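PDB 4G97: response regulator receiver from Brucella melitensis biovar Abortus, which probably acts in bacterial two-component signalling, coupling phosphorylation of a receiver domain to the behaviour of a sigma-factor-like domain. Local coordinates for residues Arg15-Ala20 with Gly55-Phe60; Pro47-Asp52 with Ala112-Glu117; Leu94-Phe99 with Leu249-Leu254; Ser199-Val204 with Val215-Ala220. All blocks are in the same frame, centred on the assembly; numbering follows the deposited sequence.

How the contacts relate
The four contacts run from the sigma-like helices into the receiver domain. Contacts 1 and 2, with centres about 12 Å apart, lie in the helical part and touch through a salt bridge from Arg58 to Glu117. Contact 3, about 14 Å from contact 1 between centres, joins that part to helix 243-265; Gln252 also reaches the carbonyl of Ala20 in contact 1. Contact 4 lies within the receiver core, its centre about 20 Å from that of contact 3, yet Ile216 packs on Leu249, Ile250 and Ala253. Strand 187-191, which ends at Asp191, the predicted phosphorylation site, unphosphorylated here, is followed, after a loop, by helix 200-210 of contact 4.

Contact 1: Arg15-Ala20 with Gly55-Phe60; sequences RRFSRA and GLYRLF
Phe17 reaches from helix 11-22 to touch both Tyr57 and Phe60 of helix 52-64. Its CB already lies 3.8 Å from Tyr57 CE2, and CG is as close to that same atom. Further out, Phe17 CD2 is 3.9 Å from both Tyr57 CD2 and Tyr57 CE2. At the far end of this ring edge, Phe17 CE2 turns to the other aromatic neighbour and lies 4.0 Å from Phe60 CD1, which arrives at the edge of the Phe17 ring. With CG anti to the backbone N (chi1 176°), the Phe17 ring is carried out from its helix towards the two partners. Neither pair is a regular stack: the ring planes are inclined by 47° for Phe17 with Tyr57 and by 68° for Phe17 with Phe60. Large flat side chains suit this place because the axes of the segments 15-20 and 55-60 are 11.7 Å apart, a gap bulky aromatic side chains can fill. Next to Phe17, Ser18 is small enough to sit against the end of Phe60, with OG 3.1 Å from Phe60 CZ, while its hydroxyl is hydrogen-bonded to the carbonyl of Gly28. The phenol OH of Tyr57 finds a polar partner in Glu105, which also forms a salt bridge with Arg16. Polar tips are thus satisfied around a buried aromatic cluster between two helices running in roughly the same direction in the PhyR sigma2 region.

Contact 2: Pro47-Asp52 with Ala112-Glu117; sequences PEASSD and AAEILE
Glu114 points its carboxylate from helix 109-116 at the loop residues Ala49 and Ser50, and its two oxygens divide the work. OE1 faces the hydroxyl of Ser50, with Ser50 OG donating to it over a very short 2.5 Å, a length that is doubtful. OE2 receives the backbone N of Ser50 at 3.2 Å, through the lone pair on the side of its sister oxygen, in a bent bond, 144° at the hydrogen. The carboxylate thus appears to grip one residue by both main chain and side chain. Glutamate suits the position because its reach is long: CG is anti to the backbone N (chi1 -176°) and the chain stays extended beyond it, which projects the acid group away from the helix. With chi1 at -29°, away from a staggered value, Ser50 OG stays on the side of the backbone N, which lets both donors face one carboxylate. Ala49 adds a small methyl beside the pair, its CB 3.3 Å from Glu114 OE2, where a compact side chain lets the loop come close to the acid. Just beyond, the helix ends in a Schellman motif with Glu117 as its C-prime residue, and Glu117 forms a salt bridge with Arg58 on helix 52-64. If both bonds to Glu114 hold, they would probably favour its charged form and limit rotation of the acid group, tying the loop before helix 52-64 to helix 109-116.

Contact 3: Leu94-Phe99 with Leu249-Leu254; sequences LPRQAF and LISQAL
Arg96 has its CG anti to the carbonyl carbon (chi1 -73°) and a chain extended from there to NE, which carries its guanidinium across to Ser251 and Gln252 on helix 243-265. Gln252 answers with a bend at chi2 that curls its amide round to bring OE1 beside the arginine. A single nitrogen, Arg96 NH1, then serves both partners: it donates to Gln252 OE1 at 2.9 Å and to Ser251 OG at 2.8 Å. Both bonds are fairly straight, near 160° at the hydrogen, and both acceptors lie close to the guanidinium plane. The amide is turned 41° from that plane, and NH1 approaches its oxygen from a direction tilted out of the carbonyl plane. Alongside, the arginine stem passes the glutamine in the opposite direction, with Arg96 CD 3.3 Å from Gln252 OE1. A water joins the two sides, 2.7 Å from Ser251 OG and at a longer 3.3 Å from Arg96 NH2. Arginine suits this buried place because its several N-H groups can serve more than one acceptor, serine because its short hydroxyl can accept from NH1 and also bond the water, and glutamine because it accepts through OE1 while its NE2 bonds the carbonyl of Ala20. NE of Arg96 has a long, weak ion pair with Glu133. Together they form a buried polar network across an interdomain interface, joining the sigma-like helix 94-104 to the C-terminal helix of the receiver domain.

Contact 4: Ser199-Val204 with Val215-Ala220; sequences SGIDAV and VIFITA
Phe217 is the main bump of this contact: its ring rises from strand 215-219 into the hollow formed by Gly200, Ile201 and Val204 on one turn of helix 200-210. Its CE1 corner settles against Ile201, 3.7 Å from Ile201 CA and 3.8 Å from Ile201 CG1, the two side chains crossing at about a right angle. At the tip, Phe217 CZ meets Val204 CG1 at 3.8 Å. The carbonyl oxygen of Gly200 lies at the ring edge, 4.0 Å from Phe217 CE1. Beside the ring, Val204 and Val215 reach toward each other tip to tip, bump against bump, with Val204 CG1 3.7 Å from Val215 CG2. Val204 CG1, anti to its own backbone N (chi1 164°), can therefore touch both strand residues at once. Val215 also lends its CG1 to one face of the Phe217 ring, offset toward the rim. Branched valines are compact enough to fill the space beside the large phenylalanine. At the start of the helix, Ser199 OG makes weak capping bonds to the N atoms of Ile201 and Asp202. The segments 200-204 and 215-219 run nearly antiparallel, at 164°, as the crossover helix and second strand of the beta-alpha-beta unit begun by strand 187-191. Val204 also packs on Val188 and Ala190 of that first strand, Phe217 touches Leu236 of strand 236-238, and Ile216 packs on helix 243-265.

Contact 1: Arg15-Ala20 with Gly55-Phe60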
loop_
_atom_site.group_PDB
_atom_site.type_symbol
_atom_site.label_atom_id
_atom_site.label_comp_id
_atom_site.label_asym_id
_atom_site.label_seq_id
_atom_site.Cartn_x
_atom_site.Cartn_y
_atom_site.Cartn_z
ATOM N N ARG A 15 -0.800 -0.373 9.981
ATOM C CA ARG A 15 -2.014 0.023 9.240
ATOM C C ARG A 15 -1.681 0.062 7.739
ATOM O O ARG A 15 -2.483 -0.403 6.952
ATOM C CB ARG A 15 -2.541 1.404 9.701
ATOM C CG ARG A 15 -3.174 1.351 11.084
ATOM C CD ARG A 15 -3.855 2.632 11.515
ATOM N NE ARG A 15 -4.100 2.587 12.958
ATOM C CZ ARG A 15 -3.289 3.102 13.881
ATOM N NH1 ARG A 15 -2.221 3.800 13.522
ATOM N NH2 ARG A 15 -3.567 2.964 15.163
ATOM N N ARG A 16 -0.492 0.590 7.340
ATOM C CA ARG A 16 -0.099 0.616 5.929
ATOM C C ARG A 16 -0.130 -0.818 5.366
ATOM O O ARG A 16 -0.778 -1.082 4.336
ATOM C CB ARG A 16 1.298 1.231 5.746
ATOM C CG ARG A 16 1.751 1.212 4.267
ATOM C CD ARG A 16 3.173 1.705 4.067
ATOM N NE ARG A 16 4.110 0.934 4.889
ATOM C CZ ARG A 16 5.319 1.341 5.249
ATOM N NH1 ARG A 16 5.786 2.506 4.825
ATOM N NH2 ARG A 16 6.071 0.586 6.033
ATOM N N PHE A 17 0.520 -1.748 6.096
ATOM C CA PHE A 17 0.565 -3.160 5.746
ATOM C C PHE A 17 -0.862 -3.752 5.694
ATOM O O PHE A 17 -1.215 -4.378 4.698
ATOM C CB PHE A 17 1.435 -3.911 6.761
ATOM C CG PHE A 17 1.492 -5.409 6.579
ATOM C CD1 PHE A 17 2.089 -5.970 5.448
ATOM C CD2 PHE A 17 0.990 -6.266 7.556
ATOM C CE1 PHE A 17 2.139 -7.354 5.282
ATOM C CE2 PHE A 17 1.064 -7.652 7.394
ATOM C CZ PHE A 17 1.626 -8.183 6.250
ATOM N N SER A 18 -1.689 -3.498 6.739
ATOM C CA SER A 18 -3.055 -4.014 6.837
ATOM C C SER A 18 -3.947 -3.534 5.680
ATOM O O SER A 18 -4.667 -4.342 5.116
ATOM C CB SER A 18 -3.667 -3.635 8.172
ATOM O OG SER A 18 -4.834 -4.405 8.411
ATOM N N ARG A 19 -3.874 -2.229 5.320
ATOM C CA ARG A 19 -4.614 -1.651 4.200
ATOM C C ARG A 19 -4.168 -2.270 2.874
ATOM O O ARG A 19 -5.025 -2.619 2.067
ATOM C CB ARG A 19 -4.442 -0.131 4.164
ATOM C CG ARG A 19 -5.043 0.585 5.382
ATOM C CD ARG A 19 -4.721 2.051 5.322
ATOM N NE ARG A 19 -4.972 2.711 6.600
ATOM C CZ ARG A 19 -4.787 4.005 6.830
ATOM N NH1 ARG A 19 -4.369 4.808 5.858
ATOM N NH2 ARG A 19 -5.015 4.508 8.032
ATOM N N ALA A 20 -2.838 -2.428 2.644
ATOM C CA ALA A 20 -2.302 -3.042 1.403
ATOM C C ALA A 20 -2.768 -4.488 1.268
ATOM O O ALA A 20 -3.043 -4.963 0.170
ATOM C CB ALA A 20 -0.787 -3.012 1.417
ATOM N N GLY A 55 7.386 -8.611 16.560
ATOM C CA GLY A 55 6.363 -9.160 17.454
ATOM C C GLY A 55 4.968 -8.597 17.200
ATOM O O GLY A 55 3.969 -9.324 17.295
ATOM N N LEU A 56 4.889 -7.288 16.867
ATOM C CA LEU A 56 3.606 -6.661 16.568
ATOM C C LEU A 56 3.036 -7.217 15.254
ATOM O O LEU A 56 1.865 -7.573 15.218
ATOM C CB LEU A 56 3.728 -5.125 16.516
ATOM C CG LEU A 56 2.455 -4.307 16.223
ATOM C CD1 LEU A 56 1.377 -4.518 17.292
ATOM C CD2 LEU A 56 2.759 -2.828 16.117
ATOM N N TYR A 57 3.865 -7.294 14.190
ATOM C CA TYR A 57 3.453 -7.793 12.871
ATOM C C TYR A 57 3.118 -9.277 12.911
ATOM O O TYR A 57 2.174 -9.705 12.232
ATOM C CB TYR A 57 4.547 -7.539 11.843
ATOM C CG TYR A 57 4.505 -6.162 11.224
ATOM C CD1 TYR A 57 4.915 -5.042 11.938
ATOM C CD2 TYR A 57 4.064 -5.979 9.914
ATOM C CE1 TYR A 57 4.913 -3.773 11.357
ATOM C CE2 TYR A 57 4.063 -4.721 9.323
ATOM C CZ TYR A 57 4.517 -3.627 10.035
ATOM O OH TYR A 57 4.539 -2.392 9.444
ATOM N N ARG A 58 3.885 -10.058 13.724
ATOM C CA ARG A 58 3.671 -11.500 13.967
ATOM C C ARG A 58 2.303 -11.733 14.617
ATOM O O ARG A 58 1.535 -12.580 14.163
ATOM C CB ARG A 58 4.806 -12.078 14.849
ATOM C CG ARG A 58 4.743 -13.589 14.971
ATOM C CD ARG A 58 5.998 -14.132 15.587
ATOM N NE ARG A 58 5.771 -15.482 16.091
ATOM C CZ ARG A 58 6.623 -16.150 16.859
ATOM N NH1 ARG A 58 7.776 -15.595 17.224
ATOM N NH2 ARG A 58 6.329 -17.374 17.274
ATOM N N LEU A 59 1.978 -10.948 15.659
ATOM C CA LEU A 59 0.676 -11.007 16.316
ATOM C C LEU A 59 -0.410 -10.692 15.296
ATOM O O LEU A 59 -1.386 -11.443 15.199
ATOM C CB LEU A 59 0.632 -10.003 17.474
ATOM C CG LEU A 59 -0.682 -9.842 18.238
ATOM C CD1 LEU A 59 -1.110 -11.145 18.893
ATOM C CD2 LEU A 59 -0.528 -8.775 19.304
ATOM N N PHE A 60 -0.236 -9.595 14.509
ATOM C CA PHE A 60 -1.208 -9.241 13.467
ATOM C C PHE A 60 -1.410 -10.417 12.499
ATOM O O PHE A 60 -2.548 -10.824 12.288
ATOM C CB PHE A 60 -0.781 -7.967 12.706
ATOM C CG PHE A 60 -1.736 -7.602 11.593
ATOM C CD1 PHE A 60 -1.588 -8.147 10.319
ATOM C CD2 PHE A 60 -2.825 -6.763 11.833
ATOM C CE1 PHE A 60 -2.497 -7.850 9.307
ATOM C CE2 PHE A 60 -3.717 -6.447 10.813
ATOM C CZ PHE A 60 -3.555 -7.004 9.560
#

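Contact 2: Pro47-Asp52 with Ala112-Glu117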
loop_
_atom_site.group_PDB
_atom_site.type_symbol
_atom_site.label_atom_id
_atom_site.label_comp_id
_atom_site.label_asym_id
_atom_site.label_seq_id
_atom_site.Cartn_x
_atom_site.Cartn_y
_atom_site.Cartn_z
ATOM N N PRO A 47 3.720 -12.104 20.984
ATOM C CA PRO A 47 4.743 -13.137 20.752
ATOM C C PRO A 47 6.119 -12.691 21.204
ATOM O O PRO A 47 6.385 -11.491 21.311
ATOM C CB PRO A 47 4.713 -13.352 19.229
ATOM C CG PRO A 47 3.491 -12.659 18.745
ATOM C CD PRO A 47 3.216 -11.558 19.710
ATOM N N GLU A 48 6.989 -13.668 21.469
ATOM C CA GLU A 48 8.370 -13.435 21.869
ATOM C C GLU A 48 9.147 -13.403 20.547
ATOM O O GLU A 48 9.250 -14.419 19.865
ATOM C CB GLU A 48 8.847 -14.561 22.813
ATOM C CG GLU A 48 10.081 -14.223 23.635
ATOM C CD GLU A 48 9.860 -13.858 25.095
ATOM O OE1 GLU A 48 8.899 -13.108 25.390
ATOM O OE2 GLU A 48 10.693 -14.272 25.937
ATOM N N ALA A 49 9.598 -12.223 20.137
ATOM C CA ALA A 49 10.288 -12.049 18.855
ATOM C C ALA A 49 11.612 -11.303 19.024
ATOM O O ALA A 49 11.925 -10.893 20.138
ATOM C CB ALA A 49 9.375 -11.295 17.892
ATOM N N SER A 50 12.366 -11.104 17.927
ATOM C CA SER A 50 13.655 -10.381 17.899
ATOM C C SER A 50 13.529 -8.886 18.195
ATOM O O SER A 50 14.502 -8.260 18.637
ATOM C CB SER A 50 14.339 -10.554 16.546
ATOM O OG SER A 50 13.969 -11.790 15.964
ATOM N N SER A 51 12.371 -8.292 17.857
ATOM C CA SER A 51 12.092 -6.876 18.112
ATOM C C SER A 51 10.603 -6.679 18.353
ATOM O O SER A 51 9.782 -7.535 17.991
ATOM C CB SER A 51 12.590 -5.990 16.968
ATOM O OG SER A 51 11.678 -6.022 15.884
ATOM N N ASP A 52 10.256 -5.533 18.956
ATOM C CA ASP A 52 8.878 -5.186 19.237
ATOM C C ASP A 52 8.066 -5.077 17.924
ATOM O O ASP A 52 6.936 -5.557 17.884
ATOM C CB ASP A 52 8.836 -3.890 20.058
ATOM C CG ASP A 52 9.446 -4.017 21.453
ATOM O OD1 ASP A 52 9.305 -5.101 22.074
ATOM O OD2 ASP A 52 10.003 -3.021 21.945
ATOM N N ALA A 112 10.873 -11.134 8.031
ATOM C CA ALA A 112 9.584 -11.451 7.400
ATOM C C ALA A 112 9.189 -12.914 7.568
ATOM O O ALA A 112 8.006 -13.206 7.741
ATOM C CB ALA A 112 9.620 -11.070 5.932
ATOM N N ALA A 113 10.173 -13.834 7.524
ATOM C CA ALA A 113 9.948 -15.276 7.740
ATOM C C ALA A 113 9.539 -15.489 9.193
ATOM O O ALA A 113 8.627 -16.263 9.467
ATOM C CB ALA A 113 11.217 -16.061 7.436
ATOM N N GLU A 114 10.179 -14.757 10.123
ATOM C CA GLU A 114 9.832 -14.837 11.539
ATOM C C GLU A 114 8.405 -14.286 11.737
ATOM O O GLU A 114 7.617 -14.905 12.453
ATOM C CB GLU A 114 10.866 -14.088 12.394
ATOM C CG GLU A 114 10.597 -14.231 13.886
ATOM C CD GLU A 114 11.419 -13.358 14.809
ATOM O OE1 GLU A 114 12.345 -12.671 14.325
ATOM O OE2 GLU A 114 11.131 -13.362 16.027
ATOM N N ILE A 115 8.049 -13.160 11.037
ATOM C CA ILE A 115 6.689 -12.596 11.082
ATOM C C ILE A 115 5.672 -13.626 10.589
ATOM O O ILE A 115 4.622 -13.798 11.222
ATOM C CB ILE A 115 6.588 -11.261 10.278
ATOM C CG1 ILE A 115 7.288 -10.119 11.038
ATOM C CG2 ILE A 115 5.133 -10.905 9.933
ATOM C CD1 ILE A 115 7.646 -8.996 10.244
ATOM N N LEU A 116 5.978 -14.302 9.461
ATOM C CA LEU A 116 5.062 -15.285 8.874
ATOM C C LEU A 116 5.118 -16.684 9.505
ATOM O O LEU A 116 4.249 -17.502 9.208
ATOM C CB LEU A 116 5.185 -15.362 7.348
ATOM C CG LEU A 116 4.677 -14.159 6.553
ATOM C CD1 LEU A 116 5.069 -14.276 5.113
ATOM C CD2 LEU A 116 3.158 -13.959 6.704
ATOM N N GLU A 117 6.105 -16.942 10.389
ATOM C CA GLU A 117 6.273 -18.218 11.119
ATOM C C GLU A 117 6.551 -19.374 10.157
ATOM O O GLU A 117 5.865 -20.397 10.185
ATOM C CB GLU A 117 5.062 -18.531 12.027
ATOM C CG GLU A 117 4.763 -17.479 13.077
ATOM C CD GLU A 117 3.771 -17.880 14.148
ATOM O OE1 GLU A 117 2.925 -18.767 13.891
ATOM O OE2 GLU A 117 3.807 -17.263 15.235
#

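Contact 3: Leu94-Phe99 with Leu249-Leu254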
loop_
_atom_site.group_PDB
_atom_site.type_symbol
_atom_site.label_atom_id
_atom_site.label_comp_id
_atom_site.label_asym_id
_atom_site.label_seq_id
_atom_site.Cartn_x
_atom_site.Cartn_y
_atom_site.Cartn_z
ATOM N N LEU A 94 -0.716 -15.555 1.119
ATOM C CA LEU A 94 0.597 -15.661 1.766
ATOM C C LEU A 94 1.785 -15.164 0.931
ATOM O O LEU A 94 2.606 -14.451 1.506
ATOM C CB LEU A 94 0.839 -17.080 2.316
ATOM C CG LEU A 94 1.639 -17.192 3.619
ATOM C CD1 LEU A 94 0.766 -16.860 4.835
ATOM C CD2 LEU A 94 2.194 -18.599 3.785
ATOM N N PRO A 95 1.920 -15.455 -0.396
ATOM C CA PRO A 95 3.064 -14.897 -1.148
ATOM C C PRO A 95 2.967 -13.372 -1.278
ATOM O O PRO A 95 3.988 -12.696 -1.271
ATOM C CB PRO A 95 2.972 -15.590 -2.518
ATOM C CG PRO A 95 2.069 -16.745 -2.317
ATOM C CD PRO A 95 1.087 -16.295 -1.280
ATOM N N ARG A 96 1.737 -12.829 -1.356
ATOM C CA ARG A 96 1.518 -11.375 -1.410
ATOM C C ARG A 96 1.874 -10.739 -0.065
ATOM O O ARG A 96 2.491 -9.681 -0.056
ATOM C CB ARG A 96 0.104 -11.021 -1.885
ATOM C CG ARG A 96 -0.038 -11.279 -3.373
ATOM C CD ARG A 96 -1.357 -10.843 -3.958
ATOM N NE ARG A 96 -1.340 -11.007 -5.416
ATOM C CZ ARG A 96 -0.940 -10.085 -6.282
ATOM N NH1 ARG A 96 -0.540 -8.889 -5.856
ATOM N NH2 ARG A 96 -0.952 -10.343 -7.586
ATOM N N GLN A 97 1.603 -11.443 1.058
ATOM C CA GLN A 97 1.993 -10.998 2.405
ATOM C C GLN A 97 3.518 -10.952 2.504
ATOM O O GLN A 97 4.072 -9.989 3.029
ATOM C CB GLN A 97 1.468 -11.966 3.471
ATOM C CG GLN A 97 -0.042 -11.982 3.600
ATOM C CD GLN A 97 -0.504 -12.875 4.715
ATOM O OE1 GLN A 97 0.052 -12.875 5.814
ATOM N NE2 GLN A 97 -1.567 -13.623 4.462
ATOM N N ALA A 98 4.195 -11.984 1.954
ATOM C CA ALA A 98 5.641 -12.100 1.995
ATOM C C ALA A 98 6.307 -10.958 1.234
ATOM O O ALA A 98 7.184 -10.283 1.780
ATOM C CB ALA A 98 6.071 -13.466 1.454
ATOM N N PHE A 99 5.849 -10.693 0.001
ATOM C CA PHE A 99 6.394 -9.616 -0.827
ATOM C C PHE A 99 6.137 -8.247 -0.201
ATOM O O PHE A 99 7.035 -7.388 -0.209
ATOM C CB PHE A 99 5.821 -9.689 -2.256
ATOM C CG PHE A 99 6.713 -9.030 -3.282
ATOM C CD1 PHE A 99 7.699 -9.757 -3.941
ATOM C CD2 PHE A 99 6.571 -7.682 -3.588
ATOM C CE1 PHE A 99 8.545 -9.137 -4.868
ATOM C CE2 PHE A 99 7.413 -7.065 -4.521
ATOM C CZ PHE A 99 8.387 -7.799 -5.161
ATOM N N LEU A 249 2.763 -2.088 -4.589
ATOM C CA LEU A 249 1.504 -1.403 -4.357
ATOM C C LEU A 249 0.638 -1.295 -5.607
ATOM O O LEU A 249 -0.571 -1.422 -5.493
ATOM C CB LEU A 249 1.683 -0.085 -3.632
ATOM C CG LEU A 249 2.225 -0.233 -2.198
ATOM C CD1 LEU A 249 2.666 1.104 -1.661
ATOM C CD2 LEU A 249 1.200 -0.900 -1.273
ATOM N N ILE A 250 1.257 -1.153 -6.800
ATOM C CA ILE A 250 0.499 -1.176 -8.056
ATOM C C ILE A 250 -0.123 -2.560 -8.226
ATOM O O ILE A 250 -1.310 -2.660 -8.543
ATOM C CB ILE A 250 1.319 -0.750 -9.308
ATOM C CG1 ILE A 250 1.696 0.727 -9.207
ATOM C CG2 ILE A 250 0.491 -1.000 -10.601
ATOM C CD1 ILE A 250 2.764 1.149 -10.203
ATOM N N SER A 251 0.669 -3.618 -7.981
ATOM C CA SER A 251 0.215 -4.999 -8.064
ATOM C C SER A 251 -1.005 -5.236 -7.152
ATOM O O SER A 251 -2.002 -5.801 -7.609
ATOM C CB SER A 251 1.342 -5.958 -7.695
ATOM O OG SER A 251 0.863 -7.292 -7.731
ATOM N N GLN A 252 -0.928 -4.821 -5.871
ATOM C CA GLN A 252 -2.062 -4.964 -4.950
ATOM C C GLN A 252 -3.281 -4.204 -5.447
ATOM O O GLN A 252 -4.383 -4.744 -5.424
ATOM C CB GLN A 252 -1.708 -4.474 -3.539
ATOM C CG GLN A 252 -0.734 -5.359 -2.795
ATOM C CD GLN A 252 -1.236 -6.756 -2.590
ATOM O OE1 GLN A 252 -0.769 -7.671 -3.233
ATOM N NE2 GLN A 252 -2.159 -6.962 -1.666
ATOM N N ALA A 253 -3.095 -2.955 -5.884
ATOM C CA ALA A 253 -4.204 -2.107 -6.352
ATOM C C ALA A 253 -4.969 -2.741 -7.524
ATOM O O ALA A 253 -6.195 -2.645 -7.565
ATOM C CB ALA A 253 -3.698 -0.729 -6.740
ATOM N N LEU A 254 -4.239 -3.368 -8.469
ATOM C CA LEU A 254 -4.802 -4.045 -9.630
ATOM C C LEU A 254 -5.410 -5.392 -9.235
ATOM O O LEU A 254 -6.396 -5.795 -9.839
ATOM C CB LEU A 254 -3.746 -4.253 -10.710
ATOM C CG LEU A 254 -3.225 -3.011 -11.427
ATOM C CD1 LEU A 254 -2.045 -3.373 -12.301
ATOM C CD2 LEU A 254 -4.318 -2.359 -12.281
HETATM O O HOH W 1 0.193 -8.519 -10.070
#

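Contact 4: Ser199-Val204 with Val215-Ala220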
loop_
_atom_site.group_PDB
_atom_site.type_symbol
_atom_site.label_atom_id
_atom_site.label_comp_id
_atom_site.label_asym_id
_atom_site.label_seq_id
_atom_site.Cartn_x
_atom_site.Cartn_y
_atom_site.Cartn_z
ATOM N N SER A 199 -3.524 20.408 -1.904
ATOM C CA SER A 199 -3.550 18.980 -1.645
ATOM C C SER A 199 -3.745 18.161 -2.918
ATOM O O SER A 199 -4.601 18.476 -3.750
ATOM C CB SER A 199 -4.670 18.663 -0.656
ATOM O OG SER A 199 -4.639 17.317 -0.213
ATOM N N GLY A 200 -2.951 17.097 -3.031
ATOM C CA GLY A 200 -3.058 16.101 -4.088
ATOM C C GLY A 200 -4.251 15.208 -3.800
ATOM O O GLY A 200 -4.896 14.723 -4.730
ATOM N N ILE A 201 -4.581 15.026 -2.491
ATOM C CA ILE A 201 -5.732 14.244 -2.001
ATOM C C ILE A 201 -7.039 14.922 -2.466
ATOM O O ILE A 201 -7.921 14.241 -2.995
ATOM C CB ILE A 201 -5.696 14.036 -0.443
ATOM C CG1 ILE A 201 -4.441 13.260 -0.002
ATOM C CG2 ILE A 201 -6.982 13.344 0.080
ATOM C CD1 ILE A 201 -4.167 13.287 1.486
ATOM N N ASP A 202 -7.150 16.256 -2.259
ATOM C CA ASP A 202 -8.317 17.061 -2.651
ATOM C C ASP A 202 -8.496 17.036 -4.154
ATOM O O ASP A 202 -9.620 16.878 -4.626
ATOM C CB ASP A 202 -8.207 18.508 -2.124
ATOM C CG ASP A 202 -8.401 18.648 -0.623
ATOM O OD1 ASP A 202 -8.107 17.679 0.113
ATOM O OD2 ASP A 202 -8.799 19.740 -0.179
ATOM N N ALA A 203 -7.373 17.120 -4.896
ATOM C CA ALA A 203 -7.312 17.025 -6.356
ATOM C C ALA A 203 -7.844 15.661 -6.804
ATOM O O ALA A 203 -8.664 15.600 -7.719
ATOM C CB ALA A 203 -5.871 17.207 -6.833
ATOM N N VAL A 204 -7.411 14.573 -6.131
ATOM C CA VAL A 204 -7.868 13.217 -6.442
ATOM C C VAL A 204 -9.363 13.029 -6.096
ATOM O O VAL A 204 -10.097 12.464 -6.908
ATOM C CB VAL A 204 -6.950 12.117 -5.847
ATOM C CG1 VAL A 204 -7.629 10.750 -5.839
ATOM C CG2 VAL A 204 -5.629 12.050 -6.603
ATOM N N VAL A 215 -6.181 4.409 -6.629
ATOM C CA VAL A 215 -5.250 5.522 -6.437
ATOM C C VAL A 215 -4.141 5.104 -5.448
ATOM O O VAL A 215 -4.425 4.522 -4.397
ATOM C CB VAL A 215 -5.946 6.831 -5.948
ATOM C CG1 VAL A 215 -4.935 7.972 -5.783
ATOM C CG2 VAL A 215 -7.061 7.255 -6.890
ATOM N N ILE A 216 -2.891 5.437 -5.786
ATOM C CA ILE A 216 -1.745 5.167 -4.931
ATOM C C ILE A 216 -1.182 6.514 -4.589
ATOM O O ILE A 216 -0.838 7.284 -5.481
ATOM C CB ILE A 216 -0.713 4.211 -5.587
ATOM C CG1 ILE A 216 -1.318 2.802 -5.680
ATOM C CG2 ILE A 216 0.587 4.173 -4.763
ATOM C CD1 ILE A 216 -0.880 2.029 -6.768
ATOM N N PHE A 217 -1.182 6.845 -3.305
ATOM C CA PHE A 217 -0.659 8.131 -2.871
ATOM C C PHE A 217 0.838 8.069 -2.602
ATOM O O PHE A 217 1.375 7.006 -2.276
ATOM C CB PHE A 217 -1.459 8.697 -1.692
ATOM C CG PHE A 217 -2.776 9.305 -2.111
ATOM C CD1 PHE A 217 -2.824 10.574 -2.676
ATOM C CD2 PHE A 217 -3.959 8.579 -2.012
ATOM C CE1 PHE A 217 -4.040 11.123 -3.098
ATOM C CE2 PHE A 217 -5.182 9.145 -2.395
ATOM C CZ PHE A 217 -5.212 10.415 -2.939
ATOM N N ILE A 218 1.511 9.192 -2.839
ATOM C CA ILE A 218 2.957 9.350 -2.666
ATOM C C ILE A 218 3.199 10.441 -1.653
ATOM O O ILE A 218 2.661 11.546 -1.791
ATOM C CB ILE A 218 3.706 9.636 -4.001
ATOM C CG1 ILE A 218 3.394 8.557 -5.058
ATOM C CG2 ILE A 218 5.218 9.711 -3.754
ATOM C CD1 ILE A 218 3.303 9.099 -6.480
ATOM N N THR A 219 3.988 10.130 -0.613
ATOM C CA THR A 219 4.271 11.145 0.405
ATOM C C THR A 219 5.619 10.964 1.057
ATOM O O THR A 219 6.089 9.836 1.212
ATOM C CB THR A 219 3.126 11.224 1.452
ATOM O OG1 THR A 219 3.426 12.264 2.375
ATOM C CG2 THR A 219 2.925 9.912 2.199
ATOM N N ALA A 220 6.210 12.085 1.489
ATOM C CA ALA A 220 7.474 12.094 2.237
ATOM C C ALA A 220 7.166 11.883 3.723
ATOM O O ALA A 220 8.077 11.574 4.488
ATOM C CB ALA A 220 8.183 13.435 2.046
#